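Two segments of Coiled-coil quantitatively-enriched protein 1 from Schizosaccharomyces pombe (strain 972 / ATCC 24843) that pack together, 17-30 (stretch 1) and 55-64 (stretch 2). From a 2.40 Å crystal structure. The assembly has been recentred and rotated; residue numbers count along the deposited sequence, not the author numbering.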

# COMPACT_ATOMS: atom_id res chain seq x y z
N PRO A 17 -13.30 -17.88 20.48
CA PRO A 17 -12.28 -17.97 19.44
C PRO A 17 -12.83 -17.62 18.06
O PRO A 17 -14.01 -17.83 17.78
CB PRO A 17 -11.85 -19.44 19.49
CG PRO A 17 -13.08 -20.17 19.98
CD PRO A 17 -13.79 -19.20 20.90
N MET A 18 -11.95 -17.08 17.20
CA MET A 18 -12.31 -16.77 15.82
C MET A 18 -12.19 -18.03 14.97
O MET A 18 -11.37 -18.91 15.26
CB MET A 18 -11.40 -15.69 15.23
CG MET A 18 -11.44 -14.37 15.97
SD MET A 18 -10.72 -13.03 14.99
CE MET A 18 -12.19 -12.37 14.21
N SER A 19 -13.01 -18.10 13.92
CA SER A 19 -12.97 -19.19 12.96
C SER A 19 -11.77 -19.02 12.03
O SER A 19 -11.17 -17.95 11.99
CB SER A 19 -14.25 -19.25 12.19
OG SER A 19 -14.62 -17.95 11.75
N ALA A 20 -11.45 -20.08 11.27
CA ALA A 20 -10.37 -20.04 10.30
C ALA A 20 -10.62 -18.94 9.27
O ALA A 20 -9.69 -18.24 8.87
CB ALA A 20 -10.21 -21.39 9.64
N LEU A 21 -11.89 -18.78 8.87
CA LEU A 21 -12.34 -17.79 7.90
C LEU A 21 -12.04 -16.38 8.42
O LEU A 21 -11.49 -15.56 7.69
CB LEU A 21 -13.85 -17.96 7.68
CG LEU A 21 -14.43 -17.50 6.34
CD1 LEU A 21 -15.90 -17.16 6.49
CD2 LEU A 21 -13.68 -16.32 5.74
N GLN A 22 -12.42 -16.13 9.68
CA GLN A 22 -12.26 -14.82 10.29
C GLN A 22 -10.78 -14.44 10.35
O GLN A 22 -10.44 -13.28 10.12
CB GLN A 22 -12.88 -14.81 11.69
CG GLN A 22 -14.37 -14.55 11.71
CD GLN A 22 -14.98 -14.68 13.09
OE1 GLN A 22 -14.71 -15.63 13.82
NE2 GLN A 22 -15.81 -13.72 13.46
N ARG A 23 -9.92 -15.42 10.65
CA ARG A 23 -8.49 -15.20 10.76
C ARG A 23 -7.90 -14.88 9.39
O ARG A 23 -7.08 -13.97 9.28
CB ARG A 23 -7.80 -16.41 11.40
CG ARG A 23 -8.11 -16.57 12.88
CD ARG A 23 -8.26 -18.03 13.27
NE ARG A 23 -7.21 -18.47 14.16
CZ ARG A 23 -7.41 -18.92 15.40
NH1 ARG A 23 -8.63 -19.00 15.90
NH2 ARG A 23 -6.38 -19.30 16.14
N LYS A 24 -8.32 -15.64 8.38
CA LYS A 24 -7.90 -15.39 7.01
C LYS A 24 -8.24 -13.96 6.63
O LYS A 24 -7.41 -13.24 6.08
CB LYS A 24 -8.62 -16.33 6.04
CG LYS A 24 -8.05 -17.74 5.93
CD LYS A 24 -8.73 -18.50 4.82
CE LYS A 24 -8.66 -20.00 5.00
NZ LYS A 24 -9.78 -20.67 4.29
N MET A 25 -9.47 -13.55 6.96
CA MET A 25 -9.98 -12.24 6.60
C MET A 25 -9.18 -11.15 7.31
O MET A 25 -8.88 -10.11 6.71
CB MET A 25 -11.46 -12.10 6.97
CG MET A 25 -12.38 -12.74 5.95
SD MET A 25 -14.11 -12.40 6.36
CE MET A 25 -14.87 -12.56 4.75
N MET A 26 -8.83 -11.40 8.57
CA MET A 26 -8.02 -10.47 9.36
C MET A 26 -6.63 -10.36 8.75
O MET A 26 -6.07 -9.27 8.70
CB MET A 26 -7.92 -10.93 10.82
CG MET A 26 -9.16 -10.64 11.64
SD MET A 26 -9.72 -8.92 11.52
CE MET A 26 -8.30 -8.05 12.18
N HIS A 27 -6.09 -11.50 8.28
CA HIS A 27 -4.78 -11.55 7.66
C HIS A 27 -4.80 -10.77 6.35
O HIS A 27 -3.89 -9.99 6.09
CB HIS A 27 -4.32 -13.01 7.52
CG HIS A 27 -3.13 -13.19 6.63
ND1 HIS A 27 -1.85 -13.36 7.13
CD2 HIS A 27 -3.02 -13.25 5.29
CE1 HIS A 27 -1.00 -13.51 6.13
NE2 HIS A 27 -1.69 -13.44 4.99
N ARG A 28 -5.85 -10.98 5.54
CA ARG A 28 -6.02 -10.31 4.26
C ARG A 28 -6.14 -8.80 4.47
O ARG A 28 -5.57 -8.02 3.72
CB ARG A 28 -7.24 -10.87 3.52
CG ARG A 28 -7.49 -10.29 2.13
CD ARG A 28 -6.49 -10.70 1.06
NE ARG A 28 -6.43 -12.14 0.81
CZ ARG A 28 -7.12 -12.79 -0.12
NH1 ARG A 28 -6.98 -14.10 -0.25
NH2 ARG A 28 -7.96 -12.14 -0.92
N LEU A 29 -6.89 -8.42 5.52
CA LEU A 29 -7.19 -7.03 5.82
C LEU A 29 -5.91 -6.27 6.16
O LEU A 29 -5.67 -5.19 5.62
CB LEU A 29 -8.20 -6.98 6.97
CG LEU A 29 -8.57 -5.58 7.46
CD1 LEU A 29 -9.28 -4.79 6.37
CD2 LEU A 29 -9.41 -5.65 8.72
N VAL A 30 -5.09 -6.84 7.06
CA VAL A 30 -3.86 -6.22 7.51
C VAL A 30 -2.89 -6.11 6.33
O VAL A 30 -2.19 -5.11 6.20
CB VAL A 30 -3.25 -6.99 8.69
CG1 VAL A 30 -1.80 -6.59 8.96
CG2 VAL A 30 -4.08 -6.83 9.96
N LEU A 55 -11.42 3.08 8.38
CA LEU A 55 -12.02 2.05 7.54
C LEU A 55 -11.44 0.68 7.90
O LEU A 55 -12.16 -0.31 7.89
CB LEU A 55 -11.79 2.40 6.06
CG LEU A 55 -12.33 1.38 5.05
CD1 LEU A 55 -13.85 1.28 5.11
CD2 LEU A 55 -11.85 1.70 3.64
N PHE A 56 -10.14 0.65 8.22
CA PHE A 56 -9.49 -0.56 8.69
C PHE A 56 -10.17 -1.06 9.96
O PHE A 56 -10.49 -2.24 10.08
CB PHE A 56 -8.00 -0.34 8.96
CG PHE A 56 -7.35 -1.50 9.68
CD1 PHE A 56 -7.00 -2.65 8.99
CD2 PHE A 56 -7.12 -1.45 11.05
CE1 PHE A 56 -6.43 -3.73 9.65
CE2 PHE A 56 -6.55 -2.53 11.71
CZ PHE A 56 -6.20 -3.67 11.01
N ILE A 57 -10.38 -0.13 10.91
CA ILE A 57 -10.98 -0.46 12.19
C ILE A 57 -12.41 -0.97 11.98
O ILE A 57 -12.79 -1.96 12.60
CB ILE A 57 -10.90 0.74 13.15
CG1 ILE A 57 -9.46 0.95 13.63
CG2 ILE A 57 -11.87 0.58 14.32
CD1 ILE A 57 -9.18 2.32 14.21
N GLN A 58 -13.16 -0.32 11.08
CA GLN A 58 -14.54 -0.69 10.81
C GLN A 58 -14.60 -2.11 10.26
O GLN A 58 -15.40 -2.92 10.73
CB GLN A 58 -15.21 0.31 9.87
CG GLN A 58 -16.71 0.08 9.68
CD GLN A 58 -17.47 0.14 10.99
OE1 GLN A 58 -17.52 1.18 11.65
NE2 GLN A 58 -18.06 -0.98 11.37
N SER A 59 -13.73 -2.40 9.29
CA SER A 59 -13.64 -3.70 8.65
C SER A 59 -13.31 -4.79 9.67
O SER A 59 -13.83 -5.90 9.57
CB SER A 59 -12.61 -3.69 7.55
OG SER A 59 -12.88 -2.66 6.62
N ALA A 60 -12.44 -4.46 10.63
CA ALA A 60 -12.02 -5.40 11.66
C ALA A 60 -13.19 -5.69 12.60
O ALA A 60 -13.42 -6.85 12.97
CB ALA A 60 -10.81 -4.85 12.38
N HIS A 61 -13.94 -4.64 12.95
CA HIS A 61 -15.18 -4.77 13.70
C HIS A 61 -16.14 -5.71 12.97
O HIS A 61 -16.73 -6.58 13.60
CB HIS A 61 -15.84 -3.41 13.94
CG HIS A 61 -15.30 -2.68 15.12
ND1 HIS A 61 -15.22 -3.26 16.37
CD2 HIS A 61 -14.82 -1.42 15.25
CE1 HIS A 61 -14.71 -2.39 17.22
NE2 HIS A 61 -14.46 -1.26 16.56
N ASN A 62 -16.27 -5.52 11.65
CA ASN A 62 -17.24 -6.26 10.85
C ASN A 62 -16.90 -7.75 10.85
O ASN A 62 -17.79 -8.58 11.05
CB ASN A 62 -17.37 -5.71 9.43
CG ASN A 62 -17.95 -4.31 9.38
OD1 ASN A 62 -18.54 -3.83 10.35
ND2 ASN A 62 -17.79 -3.64 8.24
N ILE A 63 -15.62 -8.06 10.62
CA ILE A 63 -15.13 -9.44 10.61
C ILE A 63 -15.43 -10.09 11.96
O ILE A 63 -15.79 -11.27 12.01
CB ILE A 63 -13.63 -9.49 10.23
CG1 ILE A 63 -13.41 -9.06 8.78
CG2 ILE A 63 -13.03 -10.85 10.52
CD1 ILE A 63 -12.01 -8.55 8.48
N ALA A 64 -15.30 -9.30 13.03
CA ALA A 64 -15.48 -9.78 14.39
C ALA A 64 -16.97 -9.97 14.70
O ALA A 64 -17.32 -10.77 15.56
CB ALA A 64 -14.83 -8.83 15.37

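Two helices, 20-30 and 55-64, pack side by side and nearly antiparallel: their N-to-C directions differ by 172° and their axes approach to 10.0 Å. The register pairs Gln22 with Ile63, Met26 with Ala60 and Leu29 with Phe56, so the start of the first helix lies beside the later part of the second. Together the stretches bury 478 Å².

The packing is mainly apolar and rests on two reciprocal knobs. Ile63, which loses the most area to the contact (126 Å²), points toward the first helix and sits among Gln22, Met25, Met26 and Leu29. Its CD1 lies 3.8 Å from Met26 SD, 3.9 Å from Met25 CB and 3.9 Å from Leu29 CD2, while its CG2 faces the other way along the helix, 4.1 Å from Met18 CE and 4.1 Å from Gln22 CG. Leu29 returns the arrangement, inserting among Phe56, Ser59, Ala60 and Ile63, with Leu29 CD1 3.7 Å from Ser59 CB and Leu29 CD2 4.0 Å from Ala60 CB. The small side chain of Ala60 also meets Met26, whose CB points sideways but whose chain, with all three chi angles in m, brings CE to 4.1 Å from Ala60 CB. Met25 does the reverse: its CB points toward the second helix, but the end of its side chain leads away.

Phe56 closes the apolar contact at the other end. Its CB points sideways, and chi1 in t carries the ring toward the first helix. Val30 CG2 meets the ring at its edge, 3.9 Å from Phe56 CE1; Leu29 CG approaches obliquely, 3.6 Å from the same Phe56 CE1.

One hydrogen bond crosses between the stretches. Gln22 NE2 donates to Ile63 O at 2.8 Å, with an N-H...O angle of 158°, so a polar side chain joins the backbone beside the Ile63 knob. The other end of the same amide is held within its own stretch: Ser19 N, at the N-cap position, donates to Gln22 OE1 at 3.0 Å and 165°. The amide thus links the start of one helix to the backbone of the other.

Further hydrogen bonds stay within each stretch. Arg23 NH1 reaches back to Met18 O at 2.8 Å, bracing the loop before the helix. Ser59 OG donates to Leu55 O at 2.8 Å, folding the hydroxyl onto its own helix while Ser59 CB packs against Leu29. Gln58 NE2 donates to Asn62 OD1 at 3.1 Å, one turn along, without touching the first stretch.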